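Local coordinates for protein 433aa long hypothetical phosphoribosylglycinamide formyl transferase (Pyrococcus horikoshii, PDB 2DWC) that binds adenosine-5'-diphosphate and is an ATP-grasp protein of the PurT family, at residues His297-Ala305 / Arg386-Asp394; Leu362-Val373 / Lys403-Ile411. One frame throughout, in Å; residues are numbered along the deposited sequence.

Overall arrangement
Both contacts use the mixed sheet in which strand 386-393 pairs with strand 371-375. Contact 1 lays the turns of 297-305 on strand 386-393; contact 2 packs helix 397-409 against the 362-373 region. Their centres are about 13 Å apart. The joint between them is a set of probable backbone hydrogen bonds, in line with the antiparallel pairing of the two strands: Thr372 N lies 2.9 Å from Leu391 O, and Trp393 N lies 3.0 Å from Asn370 O. Ala390 CB also packs on the helix, 3.4 Å from Ala404 O. The Asp298 side chain of contact 1 is about 9 Å from the bound adenosine-5'-diphosphate. Both contacts also touch the second subunit.

Contact 1 of 2, residues His297-Ala305 / Arg386-Asp394; sequences HDTGMVTLA and RLGIALAWD
Facing strand 386-393, the 297-305 segment runs as a 3-10 turn over 298-301 and then leads into a short helix; the backbones come nearest at Ala305 and Trp393, whose CA atoms are 6.8 Å apart. The two methyls of Leu391 divide between Leu304 and Ala305: CD1 reaches Leu304 CB at 3.9 Å, and CD2 lies 3.9 Å from Ala305 CB. That same methyl of Ala305 approaches the Trp393 ring obliquely, 3.8 Å from CE3. Further back along the strand, Met301 bends at chi3 (-84°), which carries its CE to 4.0 Å from Ile389 CG2. At the far end Arg386 NH1 and NH2 both grip one oxygen, Asp298 OD1, each at 3.3 Å. The carboxylate and guanidinium planes stand 64° apart, and both nitrogens reach OD1 from the same face of its plane, so this is a skewed, one-oxygen salt bridge rather than a flat paired one. Both bonds are bent, with N-H...O angles of about 140°. The stronger polar partner of Arg386 is Asp241, which meets NH2. The strand bears a classic beta bulge where Leu387 and Gly388 both face Ile348. The whole is a sheet face covered by short helical turns, joining the ATP-grasp family region to the PurT C-terminal region.

Contact 2 of 2, residues Leu362-Val373 / Lys403-Ile411; sequences LVKALSVPNATV and KAEMVAHMI
Val407 spans helix 362-365, the loop and strand 371-373. Its CG2 lies 3.8 Å from Val368 CG1 and also touches Ala371 CB, while CG1 meets Val373 CG1 at 3.8 Å and faces the Ala365 carbonyl. One turn on, Ile411 reaches Val373 tip to tip, CD1 to CG1 at 3.7 Å, and its CG1 packs on Ala365 CB. Met410 runs extended beyond CG, which lays SD 3.6 Å from Ala365 CA and brings CE to Val368 CG2. Val368 is thus met by Val407, Met410, the Lys403 chain and Met406, whose CE lies 3.8 Å from Val368 CG1.

The polar end of the contact belongs to Lys403. Its aliphatic chain lies along Val368, CG to CG1, and its bend at chi3 (-81°) turns NZ to Pro369 O, at 2.8 Å. The ammonium sits above the carbonyl plane, 38° out of it. A water accepts from both Lys403 NZ, at 2.9 Å, and Asn370 ND2, linking the loop to the helix a second time.

Further out, the type I turn from Ala365 to Val368 sets Val368 facing the helix. Backbone bonds join Thr372 to Leu391, and Asn370, just before the strand, to Trp393. Val363 N bonds to Asp9 OD1 of the second subunit, and Leu362 makes backbone bonds to it. Strand 371-373 and helix 403-409 cross at -42° with axes 9.0 Å apart: a helix packed on a beta-sheet face within the PurT C-terminal region.

Contact 1 of 2, residues His297-Ala305 / Arg386-Asp394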
loop_
_atom_site.group_PDB
_atom_site.type_symbol
_atom_site.label_atom_id
_atom_site.label_comp_id
_atom_site.label_asym_id
_atom_site.label_seq_id
_atom_site.Cartn_x
_atom_site.Cartn_y
_atom_site.Cartn_z
ATOM N N HIS B 297 -7.783 -13.961 -4.885
ATOM C CA HIS B 297 -7.062 -15.195 -5.089
ATOM C C HIS B 297 -5.557 -14.893 -5.147
ATOM O O HIS B 297 -5.158 -13.804 -5.603
ATOM C CB HIS B 297 -7.534 -15.775 -6.436
ATOM C CG HIS B 297 -7.080 -17.173 -6.690
ATOM N ND1 HIS B 297 -7.449 -18.230 -5.884
ATOM C CD2 HIS B 297 -6.310 -17.696 -7.675
ATOM C CE1 HIS B 297 -6.923 -19.346 -6.360
ATOM N NE2 HIS B 297 -6.227 -19.050 -7.445
ATOM N N ASP B 298 -4.728 -15.856 -4.754
ATOM C CA ASP B 298 -3.306 -15.580 -4.751
ATOM C C ASP B 298 -2.675 -15.120 -6.062
ATOM O O ASP B 298 -1.820 -14.240 -6.046
ATOM C CB ASP B 298 -2.517 -16.763 -4.136
ATOM C CG ASP B 298 -2.847 -18.110 -4.765
ATOM O OD1 ASP B 298 -2.480 -19.140 -4.143
ATOM O OD2 ASP B 298 -3.446 -18.159 -5.865
ATOM N N THR B 299 -3.137 -15.645 -7.194
ATOM C CA THR B 299 -2.552 -15.257 -8.484
ATOM C C THR B 299 -2.769 -13.774 -8.719
ATOM O O THR B 299 -1.975 -13.123 -9.402
ATOM C CB THR B 299 -3.197 -16.055 -9.622
ATOM O OG1 THR B 299 -4.599 -15.767 -9.652
ATOM C CG2 THR B 299 -2.973 -17.584 -9.381
ATOM N N GLY B 300 -3.825 -13.250 -8.107
ATOM C CA GLY B 300 -4.154 -11.836 -8.224
ATOM C C GLY B 300 -3.209 -10.902 -7.493
ATOM O O GLY B 300 -3.358 -9.698 -7.612
ATOM N N MET B 301 -2.231 -11.428 -6.750
ATOM C CA MET B 301 -1.283 -10.522 -6.081
ATOM C C MET B 301 -0.519 -9.699 -7.099
ATOM O O MET B 301 -0.009 -8.646 -6.779
ATOM C CB MET B 301 -0.317 -11.278 -5.148
ATOM C CG MET B 301 -0.982 -11.600 -3.778
ATOM S SD MET B 301 0.240 -12.308 -2.623
ATOM C CE MET B 301 0.221 -14.036 -3.079
ATOM N N VAL B 302 -0.454 -10.163 -8.342
ATOM C CA VAL B 302 0.220 -9.337 -9.361
ATOM C C VAL B 302 -0.398 -7.922 -9.453
ATOM O O VAL B 302 0.303 -6.936 -9.746
ATOM C CB VAL B 302 0.165 -10.033 -10.735
ATOM C CG1 VAL B 302 -1.274 -10.176 -11.227
ATOM C CG2 VAL B 302 0.999 -9.206 -11.753
ATOM N N THR B 303 -1.695 -7.797 -9.140
ATOM C CA THR B 303 -2.350 -6.493 -9.218
ATOM C C THR B 303 -1.850 -5.461 -8.194
ATOM O O THR B 303 -2.157 -4.273 -8.297
ATOM C CB THR B 303 -3.885 -6.601 -9.155
ATOM O OG1 THR B 303 -4.278 -7.130 -7.883
ATOM C CG2 THR B 303 -4.393 -7.513 -10.306
ATOM N N LEU B 304 -1.032 -5.921 -7.235
ATOM C CA LEU B 304 -0.384 -5.005 -6.293
ATOM C C LEU B 304 0.566 -4.130 -7.128
ATOM O O LEU B 304 0.933 -3.026 -6.725
ATOM C CB LEU B 304 0.453 -5.818 -5.303
ATOM C CG LEU B 304 -0.434 -6.599 -4.334
ATOM C CD1 LEU B 304 0.468 -7.498 -3.441
ATOM C CD2 LEU B 304 -1.232 -5.608 -3.444
ATOM N N ALA B 305 0.986 -4.626 -8.294
ATOM C CA ALA B 305 1.872 -3.787 -9.110
ATOM C C ALA B 305 1.280 -3.396 -10.473
ATOM O O ALA B 305 1.582 -2.317 -10.994
ATOM C CB ALA B 305 3.239 -4.484 -9.321
ATOM N N ARG B 386 4.144 -20.354 1.959
ATOM C CA ARG B 386 4.525 -19.166 1.205
ATOM C C ARG B 386 4.808 -18.064 2.227
ATOM O O ARG B 386 3.908 -17.689 2.999
ATOM C CB ARG B 386 3.370 -18.704 0.335
ATOM C CG ARG B 386 3.791 -17.704 -0.692
ATOM C CD ARG B 386 2.565 -17.365 -1.554
ATOM N NE ARG B 386 2.148 -18.534 -2.330
ATOM C CZ ARG B 386 0.881 -18.858 -2.586
ATOM N NH1 ARG B 386 -0.111 -18.110 -2.125
ATOM N NH2 ARG B 386 0.609 -19.933 -3.317
ATOM N N LEU B 387 6.033 -17.549 2.215
ATOM C CA LEU B 387 6.449 -16.507 3.163
ATOM C C LEU B 387 6.503 -15.118 2.561
ATOM O O LEU B 387 6.603 -14.113 3.301
ATOM C CB LEU B 387 7.824 -16.862 3.756
ATOM C CG LEU B 387 7.809 -18.171 4.549
ATOM C CD1 LEU B 387 9.183 -18.316 5.272
ATOM C CD2 LEU B 387 6.638 -18.153 5.571
ATOM N N GLY B 388 6.440 -15.025 1.226
ATOM C CA GLY B 388 6.466 -13.693 0.622
ATOM C C GLY B 388 6.361 -13.793 -0.881
ATOM O O GLY B 388 6.108 -14.886 -1.404
ATOM N N ILE B 389 6.521 -12.671 -1.573
ATOM C CA ILE B 389 6.511 -12.697 -3.042
ATOM C C ILE B 389 7.471 -11.656 -3.588
ATOM O O ILE B 389 7.725 -10.633 -2.953
ATOM C CB ILE B 389 5.134 -12.316 -3.700
ATOM C CG1 ILE B 389 4.590 -11.010 -3.072
ATOM C CG2 ILE B 389 4.174 -13.489 -3.647
ATOM C CD1 ILE B 389 3.522 -10.351 -3.936
ATOM N N ALA B 390 8.016 -11.932 -4.771
ATOM C CA ALA B 390 8.782 -10.922 -5.478
ATOM C C ALA B 390 7.754 -10.345 -6.485
ATOM O O ALA B 390 6.937 -11.092 -7.048
ATOM C CB ALA B 390 9.972 -11.573 -6.262
ATOM N N LEU B 391 7.786 -9.023 -6.692
ATOM C CA LEU B 391 6.876 -8.330 -7.633
ATOM C C LEU B 391 7.782 -7.595 -8.616
ATOM O O LEU B 391 8.764 -7.003 -8.198
ATOM C CB LEU B 391 6.088 -7.235 -6.917
ATOM C CG LEU B 391 4.720 -7.480 -6.306
ATOM C CD1 LEU B 391 4.282 -6.207 -5.559
ATOM C CD2 LEU B 391 3.726 -7.802 -7.416
ATOM N N ALA B 392 7.447 -7.594 -9.898
ATOM C CA ALA B 392 8.274 -6.876 -10.852
ATOM C C ALA B 392 7.357 -6.327 -11.944
ATOM O O ALA B 392 6.346 -6.954 -12.270
ATOM C CB ALA B 392 9.318 -7.816 -11.481
ATOM N N TRP B 393 7.709 -5.184 -12.521
ATOM C CA TRP B 393 6.865 -4.623 -13.599
ATOM C C TRP B 393 7.739 -4.203 -14.785
ATOM O O TRP B 393 8.926 -3.902 -14.626
ATOM C CB TRP B 393 6.102 -3.405 -13.091
ATOM C CG TRP B 393 6.935 -2.474 -12.165
ATOM C CD1 TRP B 393 7.603 -1.333 -12.536
ATOM C CD2 TRP B 393 7.254 -2.679 -10.768
ATOM N NE1 TRP B 393 8.323 -0.824 -11.471
ATOM C CE2 TRP B 393 8.121 -1.630 -10.377
ATOM C CE3 TRP B 393 6.896 -3.650 -9.816
ATOM C CZ2 TRP B 393 8.635 -1.517 -9.066
ATOM C CZ3 TRP B 393 7.414 -3.544 -8.506
ATOM C CH2 TRP B 393 8.268 -2.479 -8.147
ATOM N N ASP B 394 7.118 -4.133 -15.955
ATOM C CA ASP B 394 7.866 -3.733 -17.160
ATOM C C ASP B 394 6.854 -3.555 -18.276
ATOM O O ASP B 394 5.772 -4.091 -18.235
ATOM C CB ASP B 394 8.845 -4.827 -17.569
ATOM C CG ASP B 394 9.862 -4.340 -18.595
ATOM O OD1 ASP B 394 9.631 -4.495 -19.813
ATOM O OD2 ASP B 394 10.883 -3.784 -18.162
#

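Contact 2 of 2, residues Leu362-Val373 / Lys403-Ile411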
loop_
_atom_site.group_PDB
_atom_site.type_symbol
_atom_site.label_atom_id
_atom_site.label_comp_id
_atom_site.label_asym_id
_atom_site.label_seq_id
_atom_site.Cartn_x
_atom_site.Cartn_y
_atom_site.Cartn_z
ATOM N N LEU B 362 19.246 -9.884 0.263
ATOM C CA LEU B 362 18.590 -8.616 -0.073
ATOM C C LEU B 362 19.440 -7.557 -0.743
ATOM O O LEU B 362 18.907 -6.710 -1.442
ATOM C CB LEU B 362 17.897 -7.995 1.201
ATOM C CG LEU B 362 16.929 -8.984 1.862
ATOM C CD1 LEU B 362 16.363 -8.344 3.185
ATOM C CD2 LEU B 362 15.785 -9.352 0.878
ATOM N N VAL B 363 20.760 -7.569 -0.517
ATOM C CA VAL B 363 21.571 -6.549 -1.202
ATOM C C VAL B 363 21.398 -6.755 -2.714
ATOM O O VAL B 363 21.100 -5.809 -3.466
ATOM C CB VAL B 363 23.067 -6.656 -0.835
ATOM C CG1 VAL B 363 23.870 -5.668 -1.728
ATOM C CG2 VAL B 363 23.256 -6.218 0.633
ATOM N N LYS B 364 21.566 -7.990 -3.175
ATOM C CA LYS B 364 21.366 -8.258 -4.619
ATOM C C LYS B 364 19.924 -8.202 -5.074
ATOM O O LYS B 364 19.574 -7.556 -6.079
ATOM C CB LYS B 364 21.963 -9.621 -4.957
ATOM C CG LYS B 364 23.463 -9.561 -4.971
ATOM C CD LYS B 364 24.074 -10.936 -5.208
ATOM C CE LYS B 364 25.601 -10.840 -5.324
ATOM N NZ LYS B 364 26.199 -12.209 -5.391
ATOM N N ALA B 365 19.031 -8.805 -4.287
ATOM C CA ALA B 365 17.642 -8.850 -4.721
ATOM C C ALA B 365 16.978 -7.476 -4.774
ATOM O O ALA B 365 16.203 -7.195 -5.690
ATOM C CB ALA B 365 16.825 -9.814 -3.780
ATOM N N LEU B 366 17.260 -6.620 -3.790
ATOM C CA LEU B 366 16.616 -5.303 -3.754
ATOM C C LEU B 366 17.350 -4.232 -4.559
ATOM O O LEU B 366 17.005 -3.058 -4.509
ATOM C CB LEU B 366 16.367 -4.857 -2.291
ATOM C CG LEU B 366 15.499 -5.871 -1.508
ATOM C CD1 LEU B 366 15.135 -5.239 -0.141
ATOM C CD2 LEU B 366 14.192 -6.207 -2.249
ATOM N N SER B 367 18.381 -4.649 -5.293
ATOM C CA SER B 367 19.125 -3.720 -6.163
ATOM C C SER B 367 18.590 -3.854 -7.605
ATOM O O SER B 367 18.923 -3.057 -8.497
ATOM C CB SER B 367 20.639 -4.043 -6.118
ATOM O OG SER B 367 21.260 -3.541 -4.946
ATOM N N VAL B 368 17.775 -4.871 -7.840
ATOM C CA VAL B 368 17.159 -5.084 -9.165
ATOM C C VAL B 368 16.112 -3.999 -9.419
ATOM O O VAL B 368 15.133 -3.825 -8.643
ATOM C CB VAL B 368 16.506 -6.483 -9.237
ATOM C CG1 VAL B 368 15.786 -6.683 -10.602
ATOM C CG2 VAL B 368 17.577 -7.566 -8.988
ATOM N N PRO B 369 16.268 -3.232 -10.499
ATOM C CA PRO B 369 15.289 -2.169 -10.777
ATOM C C PRO B 369 13.928 -2.689 -11.223
ATOM O O PRO B 369 13.818 -3.794 -11.805
ATOM C CB PRO B 369 15.975 -1.322 -11.871
ATOM C CG PRO B 369 16.854 -2.297 -12.557
ATOM C CD PRO B 369 17.414 -3.175 -11.441
ATOM N N ASN B 370 12.900 -1.899 -10.905
ATOM C CA ASN B 370 11.515 -2.208 -11.278
ATOM C C ASN B 370 11.018 -3.502 -10.651
ATOM O O ASN B 370 10.310 -4.281 -11.284
ATOM C CB ASN B 370 11.376 -2.327 -12.805
ATOM C CG ASN B 370 11.860 -1.069 -13.536
ATOM O OD1 ASN B 370 11.798 0.032 -13.008
ATOM N ND2 ASN B 370 12.319 -1.239 -14.774
ATOM N N ALA B 371 11.450 -3.760 -9.424
ATOM C CA ALA B 371 10.956 -4.920 -8.700
ATOM C C ALA B 371 11.081 -4.614 -7.219
ATOM O O ALA B 371 11.738 -3.656 -6.812
ATOM C CB ALA B 371 11.788 -6.130 -9.012
ATOM N N THR B 372 10.403 -5.418 -6.412
ATOM C CA THR B 372 10.562 -5.292 -4.970
ATOM C C THR B 372 10.048 -6.576 -4.363
ATOM O O THR B 372 9.720 -7.501 -5.098
ATOM C CB THR B 372 9.840 -4.044 -4.357
ATOM O OG1 THR B 372 10.295 -3.895 -2.991
ATOM C CG2 THR B 372 8.315 -4.201 -4.386
ATOM N N VAL B 373 10.039 -6.681 -3.032
ATOM C CA VAL B 373 9.494 -7.888 -2.436
ATOM C C VAL B 373 8.498 -7.504 -1.341
ATOM O O VAL B 373 8.513 -6.371 -0.827
ATOM C CB VAL B 373 10.593 -8.792 -1.754
ATOM C CG1 VAL B 373 11.650 -9.257 -2.811
ATOM C CG2 VAL B 373 11.242 -8.030 -0.632
ATOM N N LYS B 403 11.982 -11.299 -14.490
ATOM C CA LYS B 403 12.560 -10.542 -13.395
ATOM C C LYS B 403 12.039 -10.932 -11.997
ATOM O O LYS B 403 12.843 -11.032 -11.043
ATOM C CB LYS B 403 12.329 -9.078 -13.632
ATOM C CG LYS B 403 12.942 -8.187 -12.613
ATOM C CD LYS B 403 12.851 -6.759 -13.099
ATOM C CE LYS B 403 13.968 -6.445 -14.095
ATOM N NZ LYS B 403 14.034 -4.987 -14.382
ATOM N N ALA B 404 10.723 -11.132 -11.876
ATOM C CA ALA B 404 10.150 -11.557 -10.590
ATOM C C ALA B 404 10.772 -12.892 -10.199
ATOM O O ALA B 404 11.124 -13.123 -9.050
ATOM C CB ALA B 404 8.597 -11.694 -10.686
ATOM N N GLU B 405 10.890 -13.802 -11.162
ATOM C CA GLU B 405 11.527 -15.085 -10.866
ATOM C C GLU B 405 12.969 -14.921 -10.396
ATOM O O GLU B 405 13.401 -15.557 -9.411
ATOM C CB GLU B 405 11.506 -15.985 -12.103
ATOM C CG GLU B 405 12.091 -17.349 -11.860
ATOM C CD GLU B 405 12.070 -18.184 -13.131
ATOM O OE1 GLU B 405 12.243 -17.605 -14.228
ATOM O OE2 GLU B 405 11.888 -19.413 -13.029
ATOM N N MET B 406 13.746 -14.075 -11.089
ATOM C CA MET B 406 15.124 -13.866 -10.709
ATOM C C MET B 406 15.245 -13.279 -9.300
ATOM O O MET B 406 16.079 -13.719 -8.524
ATOM C CB MET B 406 15.813 -12.957 -11.741
ATOM C CG MET B 406 17.170 -12.467 -11.299
ATOM S SD MET B 406 17.967 -11.430 -12.555
ATOM C CE MET B 406 17.158 -9.767 -12.309
ATOM N N VAL B 407 14.421 -12.281 -8.980
ATOM C CA VAL B 407 14.440 -11.671 -7.637
ATOM C C VAL B 407 14.075 -12.710 -6.562
ATOM O O VAL B 407 14.752 -12.822 -5.528
ATOM C CB VAL B 407 13.460 -10.448 -7.574
ATOM C CG1 VAL B 407 13.319 -9.933 -6.103
ATOM C CG2 VAL B 407 14.016 -9.311 -8.449
ATOM N N ALA B 408 13.041 -13.504 -6.799
ATOM C CA ALA B 408 12.681 -14.511 -5.805
ATOM C C ALA B 408 13.821 -15.490 -5.579
ATOM O O ALA B 408 14.107 -15.874 -4.442
ATOM C CB ALA B 408 11.427 -15.270 -6.228
ATOM N N HIS B 409 14.455 -15.925 -6.667
ATOM C CA HIS B 409 15.550 -16.879 -6.548
ATOM C C HIS B 409 16.822 -16.347 -5.884
ATOM O O HIS B 409 17.684 -17.135 -5.521
ATOM C CB HIS B 409 15.855 -17.486 -7.925
ATOM C CG HIS B 409 14.788 -18.423 -8.408
ATOM N ND1 HIS B 409 14.745 -18.903 -9.703
ATOM C CD2 HIS B 409 13.731 -18.978 -7.768
ATOM C CE1 HIS B 409 13.706 -19.711 -9.836
ATOM N NE2 HIS B 409 13.074 -19.775 -8.679
ATOM N N MET B 410 16.941 -15.023 -5.723
ATOM C CA MET B 410 18.075 -14.429 -5.052
ATOM C C MET B 410 17.922 -14.463 -3.527
ATOM O O MET B 410 18.871 -14.174 -2.783
ATOM C CB MET B 410 18.223 -12.974 -5.490
ATOM C CG MET B 410 18.720 -12.828 -6.929
ATOM S SD MET B 410 18.797 -11.068 -7.365
ATOM C CE MET B 410 19.558 -11.078 -8.969
ATOM N N ILE B 411 16.726 -14.809 -3.064
ATOM C CA ILE B 411 16.486 -14.811 -1.622
ATOM C C ILE B 411 16.628 -16.188 -0.975
ATOM O O ILE B 411 16.106 -17.185 -1.490
ATOM C CB ILE B 411 15.097 -14.190 -1.344
ATOM C CG1 ILE B 411 15.149 -12.691 -1.738
ATOM C CG2 ILE B 411 14.721 -14.355 0.159
ATOM C CD1 ILE B 411 13.807 -12.097 -1.899
HETATM O O HOH W 1 11.509 -4.179 -15.652
#